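Local coordinates for protein D-galactonate dehydratase family member Dd703_0947 (Dickeya dadantii, PDB 4IHC) that catalyses, with low activity, the magnesium-dependent dehydration of D-mannonate and D-gluconate to 2-dehydro-3-deoxy-D-gluconate, at residues A[149-154]-A[174-179]; A[243-248]-A[269-274]. All blocks are in the same frame, centred on the assembly; numbering follows the deposited sequence.

Contact 1: residues A[149-154]-A[174-179]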
loop_
_atom_site.group_PDB
_atom_site.type_symbol
_atom_site.label_atom_id
_atom_site.label_comp_id
_atom_site.label_asym_id
_atom_site.label_seq_id
_atom_site.Cartn_x
_atom_site.Cartn_y
_atom_site.Cartn_z
ATOM N N CYS A 149 27.906 -2.958 29.204
ATOM C CA CYS A 149 28.234 -1.830 30.059
ATOM C C CYS A 149 28.649 -0.658 29.177
ATOM O O CYS A 149 28.905 -0.817 27.980
ATOM C CB CYS A 149 29.396 -2.186 31.003
ATOM S SG CYS A 149 30.913 -2.569 30.101
ATOM N N HIS A 150 28.680 0.524 29.767
ATOM C CA HIS A 150 29.051 1.729 29.034
ATOM C C HIS A 150 30.561 1.905 29.010
ATOM O O HIS A 150 31.232 1.722 30.022
ATOM C CB HIS A 150 28.422 2.941 29.696
ATOM C CG HIS A 150 26.927 2.962 29.618
ATOM N ND1 HIS A 150 26.192 4.110 29.822
ATOM C CD2 HIS A 150 26.031 1.984 29.338
ATOM C CE1 HIS A 150 24.905 3.835 29.688
ATOM N NE2 HIS A 150 24.781 2.553 29.398
ATOM N N THR A 151 31.100 2.254 27.855
ATOM C CA THR A 151 32.501 2.671 27.790
ATOM C C THR A 151 32.600 4.037 27.109
ATOM O O THR A 151 32.269 4.179 25.933
ATOM C CB THR A 151 33.359 1.650 27.026
ATOM O OG1 THR A 151 32.811 1.459 25.711
ATOM C CG2 THR A 151 33.368 0.308 27.769
ATOM N N ASP A 152 33.035 5.048 27.845
ATOM C CA ASP A 152 33.104 6.389 27.270
ATOM C C ASP A 152 34.540 6.842 27.105
ATOM O O ASP A 152 35.471 6.184 27.569
ATOM C CB ASP A 152 32.345 7.378 28.151
ATOM C CG ASP A 152 30.938 6.908 28.469
ATOM O OD1 ASP A 152 30.249 6.410 27.552
ATOM O OD2 ASP A 152 30.523 7.019 29.641
ATOM N N GLY A 153 34.727 7.977 26.448
ATOM C CA GLY A 153 36.058 8.550 26.377
ATOM C C GLY A 153 36.060 9.809 25.559
ATOM O O GLY A 153 35.216 9.979 24.665
ATOM N N GLY A 154 37.005 10.695 25.869
ATOM C CA GLY A 154 37.166 11.939 25.126
ATOM C C GLY A 154 37.699 11.750 23.714
ATOM O O GLY A 154 37.578 12.647 22.890
ATOM N N VAL A 174 29.601 -3.911 24.652
ATOM C CA VAL A 174 29.944 -2.609 25.189
ATOM C C VAL A 174 29.286 -1.525 24.333
ATOM O O VAL A 174 29.142 -1.677 23.140
ATOM C CB VAL A 174 31.470 -2.419 25.229
ATOM C CG1 VAL A 174 32.108 -3.491 26.106
ATOM C CG2 VAL A 174 32.057 -2.468 23.823
ATOM N N ARG A 175 28.835 -0.460 24.973
ATOM C CA ARG A 175 28.315 0.713 24.282
ATOM C C ARG A 175 29.480 1.707 24.204
ATOM O O ARG A 175 30.049 2.035 25.221
ATOM C CB ARG A 175 27.167 1.301 25.113
ATOM C CG ARG A 175 26.462 2.578 24.622
ATOM C CD ARG A 175 25.609 3.051 25.796
ATOM N NE ARG A 175 24.714 4.193 25.588
ATOM C CZ ARG A 175 24.968 5.441 25.980
ATOM N NH1 ARG A 175 24.064 6.394 25.774
ATOM N NH2 ARG A 175 26.130 5.747 26.556
ATOM N N CYS A 176 29.812 2.177 23.001
ATOM C CA CYS A 176 30.958 3.073 22.776
ATOM C C CYS A 176 30.542 4.458 22.333
ATOM O O CYS A 176 30.041 4.632 21.199
ATOM C CB CYS A 176 31.796 2.525 21.629
ATOM S SG CYS A 176 31.979 0.753 21.774
ATOM N N GLN A 177 30.786 5.442 23.189
ATOM C CA GLN A 177 30.526 6.838 22.844
ATOM C C GLN A 177 31.833 7.582 23.004
ATOM O O GLN A 177 32.523 7.408 24.005
ATOM C CB GLN A 177 29.489 7.460 23.789
ATOM C CG GLN A 177 28.232 6.636 23.979
ATOM C CD GLN A 177 27.357 6.607 22.733
ATOM O OE1 GLN A 177 26.900 5.531 22.312
ATOM N NE2 GLN A 177 27.115 7.784 22.134
ATOM N N MET A 178 32.165 8.413 22.030
ATOM C CA MET A 178 33.314 9.302 22.145
ATOM C C MET A 178 32.773 10.712 22.238
ATOM O O MET A 178 32.008 11.136 21.358
ATOM C CB MET A 178 34.215 9.169 20.904
ATOM C CG MET A 178 35.390 10.135 20.862
ATOM S SD MET A 178 36.514 9.760 19.490
ATOM C CE MET A 178 35.517 10.171 18.047
ATOM N N GLY A 179 33.171 11.429 23.288
ATOM C CA GLY A 179 32.782 12.837 23.491
ATOM C C GLY A 179 31.302 13.037 23.795
ATOM O O GLY A 179 30.609 12.117 24.250
HETATM O O HOH W 1 28.769 4.387 26.628
#
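Thr151 meets the carbonyl oxygen of Arg175 twice. Its backbone N lies 2.8 Å from Arg175 O, and its OG1 donates to the same Arg175 O at 2.9 Å, arriving from above the carbonyl plane, 49° out of it. The hydroxyl gets there because chi1 of 57° sets OG1 between the backbone N and the carbonyl carbon. A water supplies a third donor to Arg175 O; it also donates to Asp152 OD1 and accepts from Arg175 NH2, bridging an acid and a guanidinium whose nearest charged atoms, Asp152 OD1 and Arg175 NH2, stay 4.3 Å apart. Earlier along the strands Arg175 N reaches Cys149 O at 3.0 Å, and past a weak bond from Gln177 N to Thr151 O, Gly179 N closes on Gly153 O at 2.9 Å.

These bonds pair the two parallel strands of a beta-alpha-beta unit in the barrel of an enolase-superfamily enzyme, with helix 156-168 as the crossover. His150, Asp152, Arg175 and Gln177 share the face that carries the active site. There the guanidinium of Arg175 lies nearly flat on the His150 ring, planes 20° apart, while Arg175 CD sits over the ring face 3.8 Å from its centroid. The extended arginine chain runs beside the histidine, taking NH1 on to a hydrogen bond with OD2 of the magnesium ligand Asp246; His150 NE2 is hydrogen-bonded to Glu375 OE2, and both His150 and Glu375 probably bind substrate. On the other face Cys149, Thr151, Val174 and Cys176 are buried, Thr151 against Ile163 of helix 156-168 and Cys176 against helix 219-237.

Contact 2: residues A[243-248]-A[269-274]. With MG (magnesium ion), chain I.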
loop_
_atom_site.group_PDB
_atom_site.type_symbol
_atom_site.label_atom_id
_atom_site.label_comp_id
_atom_site.label_asym_id
_atom_site.label_seq_id
_atom_site.Cartn_x
_atom_site.Cartn_y
_atom_site.Cartn_z
ATOM N N PHE A 243 29.495 -4.301 19.719
ATOM C CA PHE A 243 29.533 -2.848 19.923
ATOM C C PHE A 243 28.153 -2.324 19.802
ATOM O O PHE A 243 27.438 -2.697 18.889
ATOM C CB PHE A 243 30.330 -2.113 18.831
ATOM C CG PHE A 243 31.818 -2.303 18.911
ATOM C CD1 PHE A 243 32.427 -2.679 20.101
ATOM C CD2 PHE A 243 32.615 -2.035 17.810
ATOM C CE1 PHE A 243 33.801 -2.826 20.182
ATOM C CE2 PHE A 243 33.994 -2.181 17.885
ATOM C CZ PHE A 243 34.588 -2.581 19.072
ATOM N N ILE A 244 27.815 -1.405 20.692
ATOM C CA ILE A 244 26.547 -0.711 20.629
ATOM C C ILE A 244 26.840 0.799 20.553
ATOM O O ILE A 244 27.694 1.276 21.272
ATOM C CB ILE A 244 25.768 -1.025 21.887
ATOM C CG1 ILE A 244 25.095 -2.394 21.726
ATOM C CG2 ILE A 244 24.774 0.090 22.225
ATOM C CD1 ILE A 244 24.567 -2.954 23.022
ATOM N N HIS A 245 26.149 1.546 19.687
ATOM C CA HIS A 245 26.296 3.001 19.689
ATOM C C HIS A 245 24.927 3.645 19.832
ATOM O O HIS A 245 23.984 3.224 19.179
ATOM C CB HIS A 245 26.968 3.492 18.397
ATOM C CG HIS A 245 27.203 4.967 18.373
ATOM N ND1 HIS A 245 28.125 5.586 19.198
ATOM C CD2 HIS A 245 26.632 5.954 17.631
ATOM C CE1 HIS A 245 28.094 6.894 18.981
ATOM N NE2 HIS A 245 27.214 7.143 18.022
ATOM N N ASP A 246 24.843 4.670 20.676
ATOM C CA ASP A 246 23.611 5.412 20.940
ATOM C C ASP A 246 23.599 6.784 20.276
ATOM O O ASP A 246 24.320 7.687 20.698
ATOM C CB ASP A 246 23.479 5.612 22.456
ATOM C CG ASP A 246 22.039 5.865 22.906
ATOM O OD1 ASP A 246 21.212 6.339 22.091
ATOM O OD2 ASP A 246 21.741 5.630 24.105
ATOM N N VAL A 247 22.781 6.947 19.234
ATOM C CA VAL A 247 22.635 8.224 18.561
ATOM C C VAL A 247 21.811 9.199 19.420
ATOM O O VAL A 247 21.971 10.423 19.335
ATOM C CB VAL A 247 21.962 8.064 17.191
ATOM C CG1 VAL A 247 21.786 9.407 16.499
ATOM C CG2 VAL A 247 22.736 7.099 16.298
ATOM N N HIS A 248 20.893 8.661 20.215
ATOM C CA HIS A 248 20.246 9.461 21.246
ATOM C C HIS A 248 19.472 10.628 20.653
ATOM O O HIS A 248 19.491 11.720 21.222
ATOM C CB HIS A 248 21.326 10.011 22.175
ATOM C CG HIS A 248 20.869 10.245 23.577
ATOM N ND1 HIS A 248 19.979 11.239 23.916
ATOM C CD2 HIS A 248 21.223 9.646 24.736
ATOM C CE1 HIS A 248 19.783 11.228 25.222
ATOM N NE2 HIS A 248 20.524 10.268 25.744
ATOM N N PHE A 269 26.122 -4.344 17.140
ATOM C CA PHE A 269 25.066 -5.167 17.707
ATOM C C PHE A 269 23.732 -4.425 17.557
ATOM O O PHE A 269 22.700 -5.026 17.185
ATOM C CB PHE A 269 25.374 -5.459 19.175
ATOM C CG PHE A 269 24.388 -6.377 19.815
ATOM C CD1 PHE A 269 24.475 -7.751 19.622
ATOM C CD2 PHE A 269 23.373 -5.876 20.614
ATOM C CE1 PHE A 269 23.544 -8.600 20.206
ATOM C CE2 PHE A 269 22.438 -6.723 21.181
ATOM C CZ PHE A 269 22.547 -8.088 20.999
ATOM N N TYR A 270 23.749 -3.134 17.897
ATOM C CA TYR A 270 22.694 -2.227 17.451
ATOM C C TYR A 270 23.027 -0.745 17.519
ATOM O O TYR A 270 23.795 -0.310 18.359
ATOM C CB TYR A 270 21.357 -2.502 18.129
ATOM C CG TYR A 270 21.236 -2.340 19.644
ATOM C CD1 TYR A 270 21.456 -1.118 20.279
ATOM C CD2 TYR A 270 20.773 -3.406 20.428
ATOM C CE1 TYR A 270 21.290 -0.975 21.676
ATOM C CE2 TYR A 270 20.584 -3.264 21.794
ATOM C CZ TYR A 270 20.839 -2.049 22.415
ATOM O OH TYR A 270 20.632 -1.945 23.774
ATOM N N LEU A 271 22.439 0.010 16.598
ATOM C CA LEU A 271 22.468 1.455 16.614
ATOM C C LEU A 271 21.173 1.959 17.276
ATOM O O LEU A 271 20.081 1.645 16.805
ATOM C CB LEU A 271 22.583 1.964 15.180
ATOM C CG LEU A 271 22.668 3.490 14.956
ATOM C CD1 LEU A 271 23.905 4.060 15.616
ATOM C CD2 LEU A 271 22.688 3.819 13.468
ATOM N N GLU A 272 21.308 2.725 18.356
ATOM C CA GLU A 272 20.189 3.036 19.226
ATOM C C GLU A 272 19.634 4.439 19.004
ATOM O O GLU A 272 20.396 5.388 18.810
ATOM C CB GLU A 272 20.632 2.879 20.689
ATOM C CG GLU A 272 19.657 3.449 21.689
ATOM C CD GLU A 272 20.090 3.198 23.115
ATOM O OE1 GLU A 272 20.916 2.285 23.326
ATOM O OE2 GLU A 272 19.595 3.908 24.022
ATOM N N ASP A 273 18.307 4.562 19.054
ATOM C CA ASP A 273 17.633 5.868 18.937
ATOM C C ASP A 273 18.125 6.749 17.764
ATOM O O ASP A 273 18.504 7.886 17.959
ATOM C CB ASP A 273 17.676 6.625 20.281
ATOM C CG ASP A 273 16.718 6.019 21.349
ATOM O OD1 ASP A 273 16.065 4.980 21.081
ATOM O OD2 ASP A 273 16.631 6.570 22.479
ATOM N N PRO A 274 18.047 6.242 16.522
ATOM C CA PRO A 274 18.391 7.091 15.384
ATOM C C PRO A 274 17.408 8.254 15.214
ATOM O O PRO A 274 17.767 9.274 14.636
ATOM C CB PRO A 274 18.290 6.136 14.178
ATOM C CG PRO A 274 17.393 5.055 14.630
ATOM C CD PRO A 274 17.670 4.887 16.106
HETATM MG MG MG I . 19.944 5.483 25.020
HETATM O O HOH W 2 18.943 6.586 23.665
HETATM O O HOH W 3 20.232 6.964 26.096
#
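Glu272 sends its side chain across to Asp246 and the magnesium ion. Its CB lies 3.7 Å from His245 O; with CG anti to the backbone N (chi1 168°), the next carbon passes Asp246 OD1, 3.3 Å from Glu272 CG. The chain then continues extended through CD, 3.1 Å from Asp246 OD2, to OE2, which binds magnesium at 1.9 Å. The other oxygen, Glu272 OE1, lies 3.5 Å from Asp246 OD2 and is not a metal ligand. Asp246 OD2 binds the same ion at 2.0 Å, which explains how two carboxylate oxygens, Asp246 OD2 and Glu272 OE2, can approach to 2.8 Å. The two carboxylates are turned 39° against each other. Two waters and Glu298 complete the observed ligands, and one of the waters donates to both Asp246 OD1 and Asp273 OD2. Arg175 NH1 and Arg319 NH2 donate to Asp246 OD2 and Glu272 OE2 respectively, so cationic groups probably help offset the gathered negative charge.

Placing metal ligands at the C-terminal ends of successive parallel barrel strands is the hallmark of the enolase superfamily, and here helix 253-263 joins the two strands as a beta-alpha-beta unit. Backbone bonds between the two segments run from Phe269 N to Phe243 O, His245 N to Tyr270 O and Glu272 N to His245 O, and Val247 N to Glu272 O continues the pairing just past strand 243-246. Also beyond that strand, His248, by similarity a proton donor/acceptor, lies near Tyr181, its probable catalytic partner.

Deeper in the barrel, on the same face as the metal ligands, Ile244 CD1 sits over one face of the Tyr270 ring, 4.1 Å from its centroid, while Ile244 CG2 touches CE1 of that ring. On the other face Leu271 CD1 meets the His245 ring in plane at its edge.

In the fold
After the N-terminal part of the chain, with its three-stranded antiparallel sheet, strand 145-153 enters the barrel. Contact 1 closes a loop through helix 156-168 when strand 173-178 pairs with it. Helix 219-237 then leads to strand 242-246, where contact 2 opens; it closes through helix 253-263 at strand 270-272. The two loops follow in series, neither enclosing nor crossing the other. Strands 173-178 and 242-246 are neighbours, so four consecutive staves of one barrel wall are joined. Direct evidence is the probable hydrogen bonds from Ile244 N to Val174 O and from Asp246 N to Gln177 OE1, each 2.8 Å long, between contacts whose centres lie about 11 Å apart.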